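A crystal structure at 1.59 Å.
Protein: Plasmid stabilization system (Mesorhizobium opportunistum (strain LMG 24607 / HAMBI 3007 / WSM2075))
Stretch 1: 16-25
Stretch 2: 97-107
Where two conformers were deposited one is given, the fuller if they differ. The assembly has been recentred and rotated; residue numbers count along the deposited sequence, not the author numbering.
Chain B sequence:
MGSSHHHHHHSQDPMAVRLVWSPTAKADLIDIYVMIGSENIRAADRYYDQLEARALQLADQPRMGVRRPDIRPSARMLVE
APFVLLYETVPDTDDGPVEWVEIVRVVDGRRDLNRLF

Stretch 1 (16-25) AVRLVWSPTA
Stretch 2 97-107: PVEWVEIVRVV

Two neighbouring strands, Arg18 to Trp21 and Trp100 to Val107, run parallel, their N-to-C directions 20° apart and their axes 4.7 Å apart at closest approach. The register pairs Arg18 with Trp100, Leu19 with Val101, Val20 with Glu102 and Trp21 with Ile103, at CA–CA distances of 4.6, 4.8, 4.9 and 4.7 Å. Phi/psi values are extended, -67/133 at Arg18 and -128/163 at Val20, and alternate residues, Arg18, Val20 and then Ser22 just past the strand, bond across: Val101 N donates to Arg18 O, Val20 N to Val101 O, Ile103 N to Val20 O and Ser22 N to Ile103 O, each 2.9 Å and nearly straight. The second strand is extended at Val101 (-110/127) and Ile103 (-82/115), departs from this at Val104 (-87/-40) and resumes at Arg105 (-145/155). Before the ladder, one water accepts from Arg18 N (2.9 Å) and donates to Glu99 O (2.6 Å).

At Ser22 (-62/153) the first stretch leaves the strand and turns into a helix, with Pro23 at -51/-40. The p rotamer of Ser22 (chi1 80°) makes one hydroxyl do two jobs: OG donates to Val104 O at 2.7 Å and accepts from Ala25 N at 2.9 Å, so the N-cap also ties the helix start to the strand.

Leu19, Trp21, Val101 and Ile103 share one sheet face. Ile103 (m, t) lays CD1 over the six-membered ring of Trp21 (m, chi2 67°), 3.5 Å from its centroid and 12° off the normal, while Leu19 CD2 lies 3.9 Å from that same Ile103 CD1. Val106 CG2 meets the ring edge, 3.9 Å from Trp21 CZ3. Leu19 CD1 packs against Val101 CG1 at 3.8 Å.

The opposite face carries Arg18, Val20, Trp100 and Glu102; Val20 (m) sets CG2 3.9 Å from Trp100 CD1. Farther along, Thr24 CG2 covers one face of the Arg105 guanidinium, 3.3 Å from Arg105 CZ.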

# COMPACT_ATOMS: atom_id res chain seq x y z
N ALA B 16 -25.64 -6.45 -34.78
CA ALA B 16 -24.48 -6.85 -33.98
C ALA B 16 -23.30 -7.13 -34.90
O ALA B 16 -23.46 -7.75 -35.95
CB ALA B 16 -24.81 -8.08 -33.14
N VAL B 17 -22.11 -6.67 -34.51
CA VAL B 17 -20.91 -6.95 -35.28
C VAL B 17 -20.39 -8.34 -34.93
O VAL B 17 -20.81 -8.92 -33.92
CB VAL B 17 -19.80 -5.90 -35.03
CG1 VAL B 17 -20.38 -4.50 -35.09
CG2 VAL B 17 -19.13 -6.12 -33.70
N ARG B 18 -19.50 -8.89 -35.77
CA ARG B 18 -18.89 -10.19 -35.47
C ARG B 18 -17.98 -10.05 -34.26
O ARG B 18 -17.20 -9.11 -34.17
CB ARG B 18 -18.07 -10.71 -36.66
CG ARG B 18 -17.42 -12.08 -36.40
CD ARG B 18 -17.50 -12.98 -37.62
NE ARG B 18 -16.64 -14.16 -37.57
CZ ARG B 18 -17.06 -15.40 -37.31
NH1 ARG B 18 -18.34 -15.63 -37.04
NH2 ARG B 18 -16.20 -16.41 -37.32
N LEU B 19 -18.10 -10.98 -33.32
CA LEU B 19 -17.23 -10.94 -32.15
C LEU B 19 -16.45 -12.23 -32.04
O LEU B 19 -17.02 -13.33 -32.03
CB LEU B 19 -18.04 -10.68 -30.87
CG LEU B 19 -17.20 -10.28 -29.64
CD1 LEU B 19 -17.89 -9.21 -28.82
CD2 LEU B 19 -16.92 -11.49 -28.79
N VAL B 20 -15.14 -12.10 -31.97
CA VAL B 20 -14.26 -13.25 -31.87
C VAL B 20 -13.32 -13.06 -30.69
O VAL B 20 -13.18 -11.95 -30.16
CB VAL B 20 -13.45 -13.45 -33.17
CG1 VAL B 20 -14.41 -13.87 -34.32
CG2 VAL B 20 -12.71 -12.18 -33.55
N TRP B 21 -12.71 -14.16 -30.26
CA TRP B 21 -11.85 -14.19 -29.08
C TRP B 21 -10.51 -14.78 -29.48
O TRP B 21 -10.47 -15.78 -30.18
CB TRP B 21 -12.46 -15.02 -27.94
CG TRP B 21 -13.86 -14.66 -27.52
CD1 TRP B 21 -15.01 -14.81 -28.26
CD2 TRP B 21 -14.28 -14.15 -26.24
NE1 TRP B 21 -16.10 -14.40 -27.53
CE2 TRP B 21 -15.68 -13.99 -26.29
CE3 TRP B 21 -13.60 -13.80 -25.06
CZ2 TRP B 21 -16.42 -13.50 -25.21
CZ3 TRP B 21 -14.33 -13.31 -24.00
CH2 TRP B 21 -15.72 -13.17 -24.08
N SER B 22 -9.41 -14.18 -29.04
CA SER B 22 -8.11 -14.79 -29.31
C SER B 22 -8.04 -16.16 -28.64
O SER B 22 -8.70 -16.42 -27.63
CB SER B 22 -6.98 -13.89 -28.81
OG SER B 22 -6.81 -14.06 -27.41
N PRO B 23 -7.22 -17.07 -29.19
CA PRO B 23 -7.00 -18.34 -28.50
C PRO B 23 -6.62 -18.16 -27.03
O PRO B 23 -7.11 -18.91 -26.18
CB PRO B 23 -5.87 -18.98 -29.30
CG PRO B 23 -6.12 -18.48 -30.69
CD PRO B 23 -6.58 -17.04 -30.52
N THR B 24 -5.77 -17.18 -26.73
CA THR B 24 -5.40 -16.96 -25.33
C THR B 24 -6.60 -16.49 -24.50
O THR B 24 -6.73 -16.90 -23.34
CB THR B 24 -4.28 -15.93 -25.18
OG1 THR B 24 -3.22 -16.24 -26.10
CG2 THR B 24 -3.72 -16.00 -23.76
N ALA B 25 -7.47 -15.66 -25.07
CA ALA B 25 -8.65 -15.22 -24.32
C ALA B 25 -9.58 -16.40 -24.00
O ALA B 25 -10.16 -16.45 -22.92
CB ALA B 25 -9.42 -14.15 -25.09
N PRO B 97 -18.49 2.02 -39.70
CA PRO B 97 -18.78 0.59 -39.60
C PRO B 97 -17.64 -0.19 -38.95
O PRO B 97 -16.48 0.05 -39.25
CB PRO B 97 -18.95 0.15 -41.07
CG PRO B 97 -19.21 1.41 -41.82
CD PRO B 97 -18.44 2.47 -41.10
N VAL B 98 -18.00 -1.12 -38.07
CA VAL B 98 -17.02 -2.02 -37.47
C VAL B 98 -17.25 -3.42 -38.02
O VAL B 98 -18.39 -3.90 -38.06
CB VAL B 98 -17.15 -2.03 -35.92
CG1 VAL B 98 -16.24 -3.10 -35.30
CG2 VAL B 98 -16.83 -0.64 -35.37
N GLU B 99 -16.19 -4.08 -38.48
CA GLU B 99 -16.36 -5.42 -39.06
C GLU B 99 -16.23 -6.51 -38.00
O GLU B 99 -16.99 -7.48 -38.01
CB GLU B 99 -15.37 -5.66 -40.21
CG GLU B 99 -15.43 -7.08 -40.73
CD GLU B 99 -15.35 -7.21 -42.24
OE1 GLU B 99 -15.48 -6.19 -42.94
OE2 GLU B 99 -15.16 -8.35 -42.72
N TRP B 100 -15.28 -6.35 -37.07
CA TRP B 100 -15.38 -7.20 -35.89
C TRP B 100 -14.76 -6.60 -34.66
O TRP B 100 -14.12 -5.56 -34.67
CB TRP B 100 -14.75 -8.58 -36.10
CG TRP B 100 -13.30 -8.51 -36.28
CD1 TRP B 100 -12.33 -8.70 -35.34
CD2 TRP B 100 -12.63 -8.21 -37.49
NE1 TRP B 100 -11.08 -8.54 -35.90
CE2 TRP B 100 -11.25 -8.24 -37.23
CE3 TRP B 100 -13.07 -7.92 -38.78
CZ2 TRP B 100 -10.32 -8.00 -38.22
CZ3 TRP B 100 -12.16 -7.67 -39.74
CH2 TRP B 100 -10.80 -7.70 -39.46
N VAL B 101 -15.13 -7.24 -33.56
CA VAL B 101 -14.54 -6.96 -32.26
C VAL B 101 -13.71 -8.19 -31.93
O VAL B 101 -14.23 -9.30 -32.01
CB VAL B 101 -15.61 -6.72 -31.19
CG1 VAL B 101 -15.02 -6.88 -29.78
CG2 VAL B 101 -16.22 -5.34 -31.37
N GLU B 102 -12.43 -8.01 -31.59
CA GLU B 102 -11.64 -9.13 -31.07
C GLU B 102 -11.34 -8.93 -29.59
O GLU B 102 -10.70 -7.95 -29.23
CB GLU B 102 -10.31 -9.30 -31.82
CG GLU B 102 -9.47 -10.44 -31.19
CD GLU B 102 -8.08 -10.64 -31.76
OE1 GLU B 102 -7.73 -10.01 -32.78
OE2 GLU B 102 -7.34 -11.48 -31.19
N ILE B 103 -11.82 -9.84 -28.75
CA ILE B 103 -11.43 -9.82 -27.35
C ILE B 103 -10.08 -10.53 -27.24
O ILE B 103 -9.95 -11.72 -27.54
CB ILE B 103 -12.50 -10.47 -26.45
CG1 ILE B 103 -13.81 -9.67 -26.58
CG2 ILE B 103 -12.03 -10.51 -25.00
CD1 ILE B 103 -14.95 -10.16 -25.72
N VAL B 104 -9.07 -9.76 -26.85
CA VAL B 104 -7.70 -10.25 -26.87
C VAL B 104 -7.29 -11.00 -25.58
O VAL B 104 -6.62 -12.03 -25.65
CB VAL B 104 -6.74 -9.08 -27.15
CG1 VAL B 104 -5.28 -9.54 -27.14
CG2 VAL B 104 -7.09 -8.46 -28.51
N ARG B 105 -7.71 -10.49 -24.42
CA ARG B 105 -7.50 -11.17 -23.12
C ARG B 105 -8.68 -10.92 -22.19
O ARG B 105 -9.36 -9.90 -22.32
CB ARG B 105 -6.24 -10.69 -22.38
CG ARG B 105 -4.93 -10.89 -23.10
CD ARG B 105 -4.60 -12.36 -23.32
NE ARG B 105 -4.48 -13.19 -22.12
CZ ARG B 105 -3.32 -13.60 -21.60
NH1 ARG B 105 -2.17 -13.21 -22.14
NH2 ARG B 105 -3.32 -14.42 -20.55
N VAL B 106 -8.86 -11.84 -21.26
CA VAL B 106 -9.71 -11.61 -20.09
C VAL B 106 -8.81 -11.67 -18.85
O VAL B 106 -8.27 -12.72 -18.51
CB VAL B 106 -10.84 -12.65 -19.97
CG1 VAL B 106 -11.76 -12.30 -18.80
CG2 VAL B 106 -11.64 -12.73 -21.28
N VAL B 107 -8.61 -10.52 -18.20
CA VAL B 107 -7.63 -10.42 -17.12
C VAL B 107 -8.30 -10.32 -15.76
O VAL B 107 -9.20 -9.52 -15.59
CB VAL B 107 -6.73 -9.20 -17.32
CG1 VAL B 107 -5.66 -9.13 -16.22
CG2 VAL B 107 -6.07 -9.23 -18.71
O HOH W 1 -19.53 -7.43 -38.29